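Long-range contacts in alpha-L-arabinosidase (Xanthomonas axonopodis pv. citri, PDB 6D25), which probably removes L-arabinofuranosyl side chains from arabinoxylans, coping with internally di-substituted units, as a trimeric glycoside hydrolase of family GH51: residues W248-M253 and M309-P314; L263-Y268 and E300-H305. All blocks are in the same frame, centred on the assembly; numbering follows the deposited sequence.

Overall arrangement
Both contacts lie in the (beta/alpha)8 barrel and share helix 285-312, which follows strand 262-269 in the chain. The order along the chain is 248-253, 263-268, 300-305, 309-314, so both segments of contact 2 fall between those of contact 1. Contact 2 seats the second half of the long helix on its own strand; contact 1, its centre about 12 Å away and farther from the chain centre, joins the last turn of that helix to the preceding barrel helix, 246-256. Leu263, at the start of the strand, touches Thr249, Met253 and Met309, and a weak Thr249-His305 hydrogen bond also ties the contacts, making one continuous section of barrel wall.

Contact 1: residues W248-M253 and M309-P314; sequences WTEVMM and MDKYDP
Met309 packs against Thr249 and Met253 where two neighbouring outer helices of the (beta/alpha)8 barrel, 246-256 and 285-312, meet near the end of the longer one. Met309 CG lies 4.0 Å from Thr249 CG2, the two side chains crossing at about a right angle, and is equally close to CG of Met253. In Met253 the bends at chi2 (-58°) and chi3 (-72°) carry the methyl toward the other helix, and Met253 CE lies 3.9 Å from Met309 CB. Leu263 of strand 262-269 closes this apolar cluster on the barrel side. Two residues on, at the outer edge, Lys311 reaches across to Glu250: Lys311 NZ donates to Glu250 OE1 over 3.0 Å, meeting its syn lone pair, and more weakly to OE2. Glu250 reaches this salt bridge with CG opposite its backbone N (chi1 171°) and a bend at chi2. Tyr312 lies between the Glu250 carboxylate and Met253. Backbone C of Met253 lies over one face of the Tyr312 ring, and Met253 CB comes within 3.8 Å of Tyr312 CD2. The carboxylate of Glu250 stands at the ring's edge, its plane steeply turned from the ring. Tyr312 OH is modelled as a donor to Glu250 OE2, but their 2.3 Å separation is too short for the exact geometry to be trusted. Asp313 directs its carboxylate into a salt bridge with Arg365 and to the backbone N atoms of Lys317 and Val318, which anchors the chain as it leaves the helix. What it offers to the neighbouring helix is a methylene: Asp313 CB rests 3.8 Å from Met253 CE.

Contact 2: residues L263-Y268 and E300-H305; sequences LSMHYY and ELITKH
Leu301 lays its CD1 methyl over one face of the Tyr267 ring, a CH-pi contact within a beta/alpha unit of the (beta/alpha)8 barrel, where helix 285-312 doubles back along the outside of strand 262-269. The short segments run nearly antiparallel, at 155°, with their axes 10.5 Å apart. Leu301 CD1 is 3.7 Å from the centroid of the Tyr267 ring and 27° off its normal, displaced toward Tyr267 CG, which it approaches to 3.4 Å. Two residues back on the same side of the strand, Met265 enters the helix surface between three side chains. Its CG lies between the backbone N and the carbonyl carbon (chi1 65°), directing the thioether at the helix: Met265 CE touches Leu301 CB at 4.0 Å, while Met265 SD lies 4.1 Å from Ile302 CG1. Met265 SD also approaches the His305 ring obliquely, 4.2 Å from His305 CD2.

The next shell fixes these groups. Tyr267 OH is hydrogen-bonded to the backbone O of Arg294, earlier in the same helix, and His305 NE2 to the backbone O of Asp243, so each ring has a polar tether as well as an apolar contact. Met265 is flanked by Leu320 and Val322 of the adjoining strand, whereas the intervening His266 points away from the helix, toward the barrel interior, with weak hydrogen bonds to Glu202 and Asp323. On the exposed side of the helix, one turn is stapled by a salt bridge, Lys304 NZ meeting Glu300 OE2 at 2.9 Å on the anti side, tilted out of the carboxylate plane.

Contact 1: residues W248-M253 and M309-P314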
loop_
_atom_site.group_PDB
_atom_site.type_symbol
_atom_site.label_atom_id
_atom_site.label_comp_id
_atom_site.label_asym_id
_atom_site.label_seq_id
_atom_site.Cartn_x
_atom_site.Cartn_y
_atom_site.Cartn_z
ATOM N N TRP A 248 -8.921 8.939 16.930
ATOM C CA TRP A 248 -8.521 9.206 15.563
ATOM C C TRP A 248 -7.825 10.575 15.464
ATOM O O TRP A 248 -6.710 10.696 14.913
ATOM C CB TRP A 248 -9.738 9.151 14.641
ATOM C CG TRP A 248 -9.361 9.221 13.193
ATOM C CD1 TRP A 248 -8.914 10.304 12.491
ATOM C CD2 TRP A 248 -9.271 8.099 12.304
ATOM N NE1 TRP A 248 -8.609 9.928 11.210
ATOM C CE2 TRP A 248 -8.805 8.587 11.072
ATOM C CE3 TRP A 248 -9.534 6.735 12.440
ATOM C CZ2 TRP A 248 -8.614 7.751 9.969
ATOM C CZ3 TRP A 248 -9.333 5.906 11.359
ATOM C CH2 TRP A 248 -8.901 6.420 10.142
ATOM N N THR A 249 -8.457 11.607 16.030
ATOM C CA THR A 249 -7.851 12.938 16.001
ATOM C C THR A 249 -6.490 12.946 16.707
ATOM O O THR A 249 -5.561 13.536 16.214
ATOM C CB THR A 249 -8.781 13.953 16.688
ATOM O OG1 THR A 249 -10.036 13.875 16.032
ATOM C CG2 THR A 249 -8.256 15.369 16.613
ATOM N N GLU A 250 -6.413 12.331 17.878
ATOM C CA GLU A 250 -5.198 12.273 18.656
ATOM C C GLU A 250 -4.050 11.692 17.797
ATOM O O GLU A 250 -2.945 12.257 17.756
ATOM C CB GLU A 250 -5.439 11.438 19.912
ATOM C CG GLU A 250 -4.194 11.128 20.687
ATOM C CD GLU A 250 -3.705 12.255 21.565
ATOM O OE1 GLU A 250 -4.523 13.089 21.985
ATOM O OE2 GLU A 250 -2.480 12.263 21.850
ATOM N N VAL A 251 -4.282 10.540 17.160
ATOM C CA VAL A 251 -3.197 9.892 16.437
ATOM C C VAL A 251 -2.886 10.666 15.163
ATOM O O VAL A 251 -1.709 10.836 14.847
ATOM C CB VAL A 251 -3.513 8.410 16.157
ATOM C CG1 VAL A 251 -2.466 7.780 15.258
ATOM C CG2 VAL A 251 -3.631 7.656 17.471
ATOM N N MET A 252 -3.884 11.091 14.405
ATOM C CA MET A 252 -3.578 11.783 13.159
ATOM C C MET A 252 -2.763 13.049 13.475
ATOM O O MET A 252 -1.811 13.367 12.740
ATOM C CB MET A 252 -4.818 12.222 12.378
ATOM C CG MET A 252 -5.555 11.117 11.745
ATOM S SD MET A 252 -4.641 10.195 10.425
ATOM C CE MET A 252 -3.917 11.536 9.518
ATOM N N MET A 253 -3.139 13.783 14.524
ATOM C CA MET A 253 -2.416 15.019 14.837
ATOM C C MET A 253 -1.020 14.689 15.385
ATOM O O MET A 253 -0.032 15.308 14.967
ATOM C CB MET A 253 -3.219 15.881 15.840
ATOM C CG MET A 253 -4.467 16.465 15.263
ATOM S SD MET A 253 -4.230 17.515 13.821
ATOM C CE MET A 253 -3.503 18.942 14.624
ATOM N N MET A 309 -6.493 18.954 18.939
ATOM C CA MET A 309 -5.658 19.608 17.935
ATOM C C MET A 309 -4.756 20.662 18.595
ATOM O O MET A 309 -3.607 20.793 18.189
ATOM C CB MET A 309 -6.493 20.253 16.826
ATOM C CG MET A 309 -7.249 19.234 16.029
ATOM S SD MET A 309 -8.371 19.912 14.817
ATOM C CE MET A 309 -7.239 20.295 13.462
ATOM N N ASP A 310 -5.233 21.338 19.649
ATOM C CA ASP A 310 -4.449 22.359 20.320
ATOM C C ASP A 310 -3.194 21.759 20.963
ATOM O O ASP A 310 -2.196 22.440 21.072
ATOM C CB ASP A 310 -5.251 23.068 21.404
ATOM C CG ASP A 310 -6.352 24.007 20.912
ATOM O OD1 ASP A 310 -6.365 24.369 19.694
ATOM O OD2 ASP A 310 -7.248 24.339 21.743
ATOM N N LYS A 311 -3.245 20.495 21.400
ATOM C CA LYS A 311 -2.097 19.877 22.069
ATOM C C LYS A 311 -0.937 19.746 21.089
ATOM O O LYS A 311 0.176 19.875 21.513
ATOM C CB LYS A 311 -2.399 18.452 22.548
ATOM C CG LYS A 311 -3.513 18.333 23.555
ATOM C CD LYS A 311 -3.898 16.881 23.820
ATOM C CE LYS A 311 -2.765 15.872 23.744
ATOM N NZ LYS A 311 -3.244 14.552 24.227
ATOM N N TYR A 312 -1.208 19.457 19.824
ATOM C CA TYR A 312 -0.148 19.204 18.847
ATOM C C TYR A 312 0.087 20.424 17.954
ATOM O O TYR A 312 1.165 20.549 17.402
ATOM C CB TYR A 312 -0.496 17.972 18.000
ATOM C CG TYR A 312 -0.524 16.724 18.851
ATOM C CD1 TYR A 312 0.658 16.186 19.331
ATOM C CD2 TYR A 312 -1.724 16.171 19.267
ATOM C CE1 TYR A 312 0.660 15.089 20.173
ATOM C CE2 TYR A 312 -1.731 15.066 20.097
ATOM C CZ TYR A 312 -0.539 14.515 20.533
ATOM O OH TYR A 312 -0.550 13.428 21.365
ATOM N N ASP A 313 -0.912 21.294 17.854
ATOM C CA ASP A 313 -0.891 22.424 16.934
ATOM C C ASP A 313 -1.479 23.654 17.658
ATOM O O ASP A 313 -2.546 24.141 17.299
ATOM C CB ASP A 313 -1.666 22.075 15.675
ATOM C CG ASP A 313 -1.871 23.237 14.719
ATOM O OD1 ASP A 313 -0.923 24.020 14.555
ATOM O OD2 ASP A 313 -2.979 23.342 14.183
ATOM N N PRO A 314 -0.803 24.107 18.733
ATOM C CA PRO A 314 -1.310 25.208 19.546
ATOM C C PRO A 314 -1.475 26.521 18.746
ATOM O O PRO A 314 -2.312 27.321 19.087
ATOM C CB PRO A 314 -0.306 25.400 20.686
ATOM C CG PRO A 314 0.947 24.763 20.173
ATOM C CD PRO A 314 0.488 23.648 19.267
#

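Contact 2: residues L263-Y268 and E300-H305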
loop_
_atom_site.group_PDB
_atom_site.type_symbol
_atom_site.label_atom_id
_atom_site.label_comp_id
_atom_site.label_asym_id
_atom_site.label_seq_id
_atom_site.Cartn_x
_atom_site.Cartn_y
_atom_site.Cartn_z
ATOM N N LEU A 263 -7.676 19.092 8.733
ATOM C CA LEU A 263 -8.075 17.766 9.187
ATOM C C LEU A 263 -9.600 17.684 9.068
ATOM O O LEU A 263 -10.282 18.519 9.633
ATOM C CB LEU A 263 -7.646 17.550 10.633
ATOM C CG LEU A 263 -8.030 16.187 11.215
ATOM C CD1 LEU A 263 -7.228 15.091 10.563
ATOM C CD2 LEU A 263 -7.810 16.143 12.708
ATOM N N SER A 264 -10.127 16.713 8.326
ATOM C CA SER A 264 -11.572 16.647 8.125
ATOM C C SER A 264 -12.254 15.966 9.319
ATOM O O SER A 264 -11.694 15.112 9.937
ATOM C CB SER A 264 -11.925 15.994 6.834
ATOM O OG SER A 264 -11.574 14.638 6.876
ATOM N N MET A 265 -13.434 16.408 9.659
ATOM C CA MET A 265 -14.302 15.708 10.581
ATOM C C MET A 265 -15.694 15.607 9.945
ATOM O O MET A 265 -16.044 16.425 9.128
ATOM C CB MET A 265 -14.384 16.408 11.934
ATOM C CG MET A 265 -15.012 17.756 11.940
ATOM S SD MET A 265 -15.440 18.276 13.688
ATOM C CE MET A 265 -16.979 17.392 13.925
ATOM N N HIS A 266 -16.430 14.582 10.320
ATOM C CA HIS A 266 -17.738 14.270 9.740
ATOM C C HIS A 266 -18.723 14.068 10.892
ATOM O O HIS A 266 -18.398 13.311 11.817
ATOM C CB HIS A 266 -17.707 12.986 8.900
ATOM C CG HIS A 266 -16.825 13.079 7.705
ATOM N ND1 HIS A 266 -16.501 12.007 6.932
ATOM C CD2 HIS A 266 -16.277 14.132 7.077
ATOM C CE1 HIS A 266 -15.765 12.382 5.916
ATOM N NE2 HIS A 266 -15.602 13.675 5.982
ATOM N N TYR A 267 -19.900 14.729 10.810
ATOM C CA TYR A 267 -20.977 14.446 11.752
ATOM C C TYR A 267 -22.330 14.719 11.097
ATOM O O TYR A 267 -22.654 15.869 10.786
ATOM C CB TYR A 267 -20.871 15.305 13.013
ATOM C CG TYR A 267 -22.014 15.084 13.979
ATOM C CD1 TYR A 267 -22.193 13.850 14.587
ATOM C CD2 TYR A 267 -22.948 16.078 14.241
ATOM C CE1 TYR A 267 -23.261 13.593 15.423
ATOM C CE2 TYR A 267 -24.026 15.836 15.073
ATOM C CZ TYR A 267 -24.189 14.598 15.676
ATOM O OH TYR A 267 -25.279 14.366 16.489
ATOM N N TYR A 268 -23.111 13.663 10.928
ATOM C CA TYR A 268 -24.468 13.736 10.425
ATOM C C TYR A 268 -25.454 13.794 11.580
ATOM O O TYR A 268 -25.277 13.171 12.633
ATOM C CB TYR A 268 -24.802 12.517 9.568
ATOM C CG TYR A 268 -24.108 12.514 8.239
ATOM C CD1 TYR A 268 -24.591 13.274 7.191
ATOM C CD2 TYR A 268 -22.942 11.798 8.039
ATOM C CE1 TYR A 268 -23.943 13.300 5.966
ATOM C CE2 TYR A 268 -22.275 11.844 6.820
ATOM C CZ TYR A 268 -22.783 12.583 5.770
ATOM O OH TYR A 268 -22.130 12.635 4.555
ATOM N N GLU A 300 -20.185 20.309 20.883
ATOM C CA GLU A 300 -19.359 19.485 21.764
ATOM C C GLU A 300 -18.237 18.802 20.965
ATOM O O GLU A 300 -17.088 18.763 21.406
ATOM C CB GLU A 300 -20.236 18.443 22.471
ATOM C CG GLU A 300 -19.449 17.461 23.294
ATOM C CD GLU A 300 -20.266 16.339 23.922
ATOM O OE1 GLU A 300 -21.530 16.420 23.899
ATOM O OE2 GLU A 300 -19.612 15.397 24.436
ATOM N N LEU A 301 -18.575 18.231 19.805
ATOM C CA LEU A 301 -17.573 17.550 18.963
ATOM C C LEU A 301 -16.480 18.534 18.546
ATOM O O LEU A 301 -15.279 18.218 18.676
ATOM C CB LEU A 301 -18.244 16.963 17.723
ATOM C CG LEU A 301 -19.284 15.872 17.973
ATOM C CD1 LEU A 301 -19.888 15.447 16.647
ATOM C CD2 LEU A 301 -18.713 14.664 18.713
ATOM N N ILE A 302 -16.852 19.709 18.037
ATOM C CA ILE A 302 -15.838 20.678 17.631
ATOM C C ILE A 302 -14.951 21.061 18.822
ATOM O O ILE A 302 -13.719 21.132 18.697
ATOM C CB ILE A 302 -16.479 21.904 16.973
ATOM C CG1 ILE A 302 -17.052 21.515 15.607
ATOM C CG2 ILE A 302 -15.490 23.047 16.873
ATOM C CD1 ILE A 302 -17.926 22.577 14.957
ATOM N N THR A 303 -15.586 21.290 19.980
ATOM C CA THR A 303 -14.860 21.700 21.163
ATOM C C THR A 303 -13.791 20.669 21.492
ATOM O O THR A 303 -12.620 21.001 21.688
ATOM C CB THR A 303 -15.820 21.970 22.336
ATOM O OG1 THR A 303 -16.673 23.034 21.887
ATOM C CG2 THR A 303 -15.113 22.351 23.610
ATOM N N LYS A 304 -14.206 19.424 21.585
ATOM C CA LYS A 304 -13.314 18.356 22.054
ATOM C C LYS A 304 -12.272 18.015 20.993
ATOM O O LYS A 304 -11.101 17.820 21.353
ATOM C CB LYS A 304 -14.121 17.144 22.507
ATOM C CG LYS A 304 -14.797 17.383 23.843
ATOM C CD LYS A 304 -15.638 16.259 24.355
ATOM C CE LYS A 304 -16.232 16.629 25.701
ATOM N NZ LYS A 304 -17.229 15.626 26.131
ATOM N N HIS A 305 -12.659 17.910 19.731
ATOM C CA HIS A 305 -11.639 17.692 18.669
ATOM C C HIS A 305 -10.647 18.862 18.621
ATOM O O HIS A 305 -9.448 18.631 18.466
ATOM C CB HIS A 305 -12.293 17.469 17.303
ATOM C CG HIS A 305 -12.971 16.140 17.150
ATOM N ND1 HIS A 305 -12.283 14.932 17.274
ATOM C CD2 HIS A 305 -14.255 15.831 16.855
ATOM C CE1 HIS A 305 -13.133 13.941 17.085
ATOM N NE2 HIS A 305 -14.343 14.462 16.820
#